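Local coordinates for protein galactan 1,3-beta-galactosidase (Phanerochaete chrysosporium, PDB 7BYS) that probably hydrolyses beta-1,3-linked galactans as an exo-acting family 43 glycosidase and carries a carbohydrate-binding module that holds calcium, at residues A13-L25 and T30-S42. Sequence-based numbering, arbitrary orientation. Where two conformers were deposited one is given.
Sequences AGNTIQAHGAGIL and TFYWFGEDKSHNS
The indole of Trp-33 lies against Ala-19 and Ile-17, an example of one aromatic side chain spanning a hairpin at the point where its strand pairing shifts. Ala-19 CB sits over one ring face, 3.6 Å from the centroid of the five-membered ring, and Ile-17 CG2 makes a second CH-pi contact with the six-membered ring on that same face. CG stands anti to the backbone N (chi1 -180°), and with the ring turned this way NE1 gives Ala-19 O a weak hydrogen bond. Ile-24 CD1 meets the ring near CG. Leu-25, in a hydrogen-bonded pair with Tyr-32, sends CB to the edge of the Phe-34 ring, 3.9 Å from CE1. Between this regular antiparallel pairing and the His-20/Glu-36 pair the register slips by one residue, a beta bulge.

Beyond it, Gln-18, bent at chi2 (-72°), offers OE1 to two donors on opposite faces of its amide: Lys-38 N at 3.0 Å and His-20 NE2 at 2.9 Å, with OE1 close to the imidazole plane. The two bonds hold OE1 between a side chain and a backbone N-H and so probably fix the orientation of the Gln-18 amide. The CD2 of His-20 touches Lys-38 CG.

Strand 30-36 runs between strands 22-27 and 48-53 in one four-stranded blade of the family 43 beta-propeller, and Glu-36 OE2 reaches the neighbouring strand 79-88 at Arg-82 N, beside galactose-binding Glu-81.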
# COMPACT_ATOMS: atom_id res chain seq x y z
N ALA A 13 2.02 18.87 8.02
CA ALA A 13 1.15 20.01 7.78
C ALA A 13 -0.32 19.68 7.95
O ALA A 13 -1.15 20.60 7.92
CB ALA A 13 1.37 20.54 6.36
N GLY A 14 -0.67 18.41 8.16
CA GLY A 14 -2.05 17.99 8.23
C GLY A 14 -2.71 17.75 6.89
O GLY A 14 -3.93 17.55 6.84
N ASN A 15 -1.95 17.77 5.80
CA ASN A 15 -2.47 17.48 4.48
C ASN A 15 -2.31 16.00 4.19
O ASN A 15 -1.34 15.37 4.62
CB ASN A 15 -1.71 18.28 3.42
CG ASN A 15 -1.95 19.76 3.53
OD1 ASN A 15 -3.09 20.20 3.69
ND2 ASN A 15 -0.88 20.55 3.45
N THR A 16 -3.27 15.44 3.46
CA THR A 16 -3.19 14.03 3.10
C THR A 16 -1.93 13.76 2.28
O THR A 16 -1.60 14.50 1.35
CB THR A 16 -4.44 13.64 2.30
OG1 THR A 16 -5.60 14.10 2.99
CG2 THR A 16 -4.52 12.12 2.15
N ILE A 17 -1.20 12.71 2.67
CA ILE A 17 0.02 12.35 1.95
C ILE A 17 -0.34 11.90 0.54
O ILE A 17 -1.28 11.11 0.35
CB ILE A 17 0.76 11.24 2.72
CG1 ILE A 17 1.31 11.81 4.03
CG2 ILE A 17 1.90 10.65 1.87
CD1 ILE A 17 1.87 10.77 4.97
N GLN A 18 0.40 12.41 -0.44
CA GLN A 18 0.22 12.10 -1.86
C GLN A 18 1.51 11.49 -2.39
O GLN A 18 2.32 12.18 -3.02
CB GLN A 18 -0.16 13.36 -2.63
CG GLN A 18 -1.55 13.86 -2.27
CD GLN A 18 -2.64 12.98 -2.83
OE1 GLN A 18 -2.39 12.10 -3.65
NE2 GLN A 18 -3.87 13.19 -2.36
N ALA A 19 1.70 10.20 -2.13
CA ALA A 19 2.92 9.50 -2.52
C ALA A 19 2.58 8.04 -2.85
O ALA A 19 3.05 7.08 -2.24
CB ALA A 19 3.97 9.63 -1.42
N HIS A 20 1.69 7.86 -3.83
CA HIS A 20 1.28 6.53 -4.25
C HIS A 20 2.37 5.87 -5.09
O HIS A 20 3.20 6.55 -5.70
CB HIS A 20 -0.04 6.66 -5.01
CG HIS A 20 -1.02 7.56 -4.32
ND1 HIS A 20 -1.88 7.11 -3.34
CD2 HIS A 20 -1.25 8.89 -4.44
CE1 HIS A 20 -2.60 8.13 -2.90
NE2 HIS A 20 -2.25 9.22 -3.55
N GLY A 21 2.38 4.55 -5.11
CA GLY A 21 3.46 3.86 -5.82
C GLY A 21 4.81 4.07 -5.17
O GLY A 21 5.81 4.30 -5.88
N ALA A 22 4.87 3.96 -3.84
CA ALA A 22 5.99 4.41 -3.01
C ALA A 22 7.34 3.92 -3.51
O ALA A 22 7.51 2.76 -3.88
CB ALA A 22 5.81 3.84 -1.60
N GLY A 23 8.32 4.81 -3.43
CA GLY A 23 9.73 4.45 -3.42
C GLY A 23 10.38 5.05 -2.19
O GLY A 23 10.21 6.25 -1.91
N ILE A 24 11.12 4.25 -1.42
CA ILE A 24 11.78 4.71 -0.20
C ILE A 24 13.28 4.78 -0.44
O ILE A 24 13.85 3.92 -1.12
CB ILE A 24 11.46 3.81 1.01
CG1 ILE A 24 9.96 3.61 1.16
CG2 ILE A 24 12.06 4.41 2.28
CD1 ILE A 24 9.18 4.88 1.53
N LEU A 25 13.91 5.81 0.12
CA LEU A 25 15.36 5.99 0.10
C LEU A 25 15.80 6.35 1.50
O LEU A 25 15.16 7.15 2.18
CB LEU A 25 15.73 7.16 -0.86
CG LEU A 25 17.13 7.78 -0.76
CD1 LEU A 25 18.19 6.87 -1.36
CD2 LEU A 25 17.16 9.14 -1.44
N THR A 30 17.90 9.59 7.81
CA THR A 30 16.69 10.21 7.27
C THR A 30 16.10 9.33 6.17
O THR A 30 16.82 8.83 5.31
CB THR A 30 16.98 11.60 6.70
OG1 THR A 30 17.54 12.43 7.73
CG2 THR A 30 15.70 12.26 6.20
N PHE A 31 14.79 9.15 6.22
CA PHE A 31 14.07 8.39 5.21
C PHE A 31 13.32 9.35 4.29
O PHE A 31 12.78 10.37 4.74
CB PHE A 31 13.10 7.39 5.85
CG PHE A 31 13.79 6.24 6.51
CD1 PHE A 31 14.25 6.35 7.81
CD2 PHE A 31 14.04 5.06 5.82
CE1 PHE A 31 14.91 5.29 8.42
CE2 PHE A 31 14.69 3.99 6.42
CZ PHE A 31 15.13 4.11 7.72
N TYR A 32 13.30 9.01 3.00
CA TYR A 32 12.67 9.79 1.95
C TYR A 32 11.62 8.91 1.28
O TYR A 32 11.93 7.80 0.84
CB TYR A 32 13.70 10.27 0.91
CG TYR A 32 14.69 11.24 1.51
CD1 TYR A 32 15.76 10.79 2.28
CD2 TYR A 32 14.54 12.60 1.32
CE1 TYR A 32 16.66 11.68 2.86
CE2 TYR A 32 15.44 13.50 1.89
CZ TYR A 32 16.48 13.03 2.66
OH TYR A 32 17.36 13.93 3.23
N TRP A 33 10.39 9.40 1.24
CA TRP A 33 9.28 8.72 0.59
C TRP A 33 8.94 9.52 -0.66
O TRP A 33 8.50 10.67 -0.57
CB TRP A 33 8.12 8.63 1.57
CG TRP A 33 6.87 7.95 1.06
CD1 TRP A 33 6.66 7.41 -0.18
CD2 TRP A 33 5.66 7.74 1.81
NE1 TRP A 33 5.38 6.89 -0.24
CE2 TRP A 33 4.75 7.09 0.96
CE3 TRP A 33 5.26 8.07 3.11
CZ2 TRP A 33 3.46 6.73 1.38
CZ3 TRP A 33 3.98 7.72 3.52
CH2 TRP A 33 3.09 7.06 2.66
N PHE A 34 9.20 8.92 -1.83
CA PHE A 34 8.82 9.48 -3.12
C PHE A 34 7.57 8.77 -3.61
O PHE A 34 7.40 7.57 -3.39
CB PHE A 34 9.92 9.24 -4.15
CG PHE A 34 11.24 9.83 -3.77
CD1 PHE A 34 12.16 9.10 -3.04
CD2 PHE A 34 11.56 11.11 -4.16
CE1 PHE A 34 13.38 9.65 -2.68
CE2 PHE A 34 12.79 11.66 -3.80
CZ PHE A 34 13.69 10.94 -3.06
N GLY A 35 6.70 9.50 -4.30
CA GLY A 35 5.53 8.83 -4.82
C GLY A 35 4.80 9.70 -5.81
O GLY A 35 5.20 10.83 -6.10
N GLU A 36 3.72 9.14 -6.34
CA GLU A 36 2.85 9.86 -7.27
C GLU A 36 1.92 10.79 -6.51
O GLU A 36 1.19 10.35 -5.61
CB GLU A 36 2.02 8.85 -8.07
CG GLU A 36 2.84 7.76 -8.73
CD GLU A 36 2.05 6.48 -8.90
OE1 GLU A 36 0.81 6.49 -8.71
OE2 GLU A 36 2.66 5.43 -9.19
N ASP A 37 1.90 12.07 -6.89
CA ASP A 37 0.93 13.01 -6.34
C ASP A 37 -0.35 12.87 -7.15
O ASP A 37 -0.39 13.19 -8.34
CB ASP A 37 1.48 14.43 -6.43
CG ASP A 37 0.57 15.48 -5.82
OD1 ASP A 37 -0.63 15.20 -5.59
OD2 ASP A 37 1.04 16.60 -5.56
N LYS A 38 -1.41 12.38 -6.52
CA LYS A 38 -2.68 12.20 -7.21
C LYS A 38 -3.77 13.09 -6.61
O LYS A 38 -4.94 12.75 -6.65
CB LYS A 38 -3.10 10.73 -7.20
CG LYS A 38 -2.11 9.84 -7.96
CD LYS A 38 -2.52 8.36 -7.95
CE LYS A 38 -2.48 7.76 -9.36
NZ LYS A 38 -1.17 7.96 -10.07
N SER A 39 -3.38 14.26 -6.09
CA SER A 39 -4.32 15.06 -5.30
C SER A 39 -5.49 15.60 -6.12
O SER A 39 -6.49 16.01 -5.52
CB SER A 39 -3.59 16.22 -4.63
OG SER A 39 -2.95 17.01 -5.60
N HIS A 40 -5.40 15.61 -7.44
CA HIS A 40 -6.55 16.01 -8.24
C HIS A 40 -7.24 14.82 -8.91
O HIS A 40 -7.93 14.97 -9.92
CB HIS A 40 -6.20 17.15 -9.19
CG HIS A 40 -5.91 18.43 -8.47
ND1 HIS A 40 -4.83 19.23 -8.77
CD2 HIS A 40 -6.54 19.02 -7.43
CE1 HIS A 40 -4.82 20.28 -7.95
NE2 HIS A 40 -5.85 20.17 -7.13
N ASN A 41 -7.07 13.63 -8.32
CA ASN A 41 -7.80 12.43 -8.72
C ASN A 41 -7.54 12.06 -10.17
O ASN A 41 -8.41 11.53 -10.86
CB ASN A 41 -9.29 12.53 -8.42
CG ASN A 41 -9.56 12.86 -6.97
OD1 ASN A 41 -9.07 12.17 -6.06
ND2 ASN A 41 -10.31 13.92 -6.72
N SER A 42 -6.33 12.35 -10.64
CA SER A 42 -5.93 12.08 -12.01
C SER A 42 -4.98 10.89 -12.04
O SER A 42 -4.22 10.64 -11.10
CB SER A 42 -5.22 13.29 -12.59
OG SER A 42 -4.76 13.04 -13.91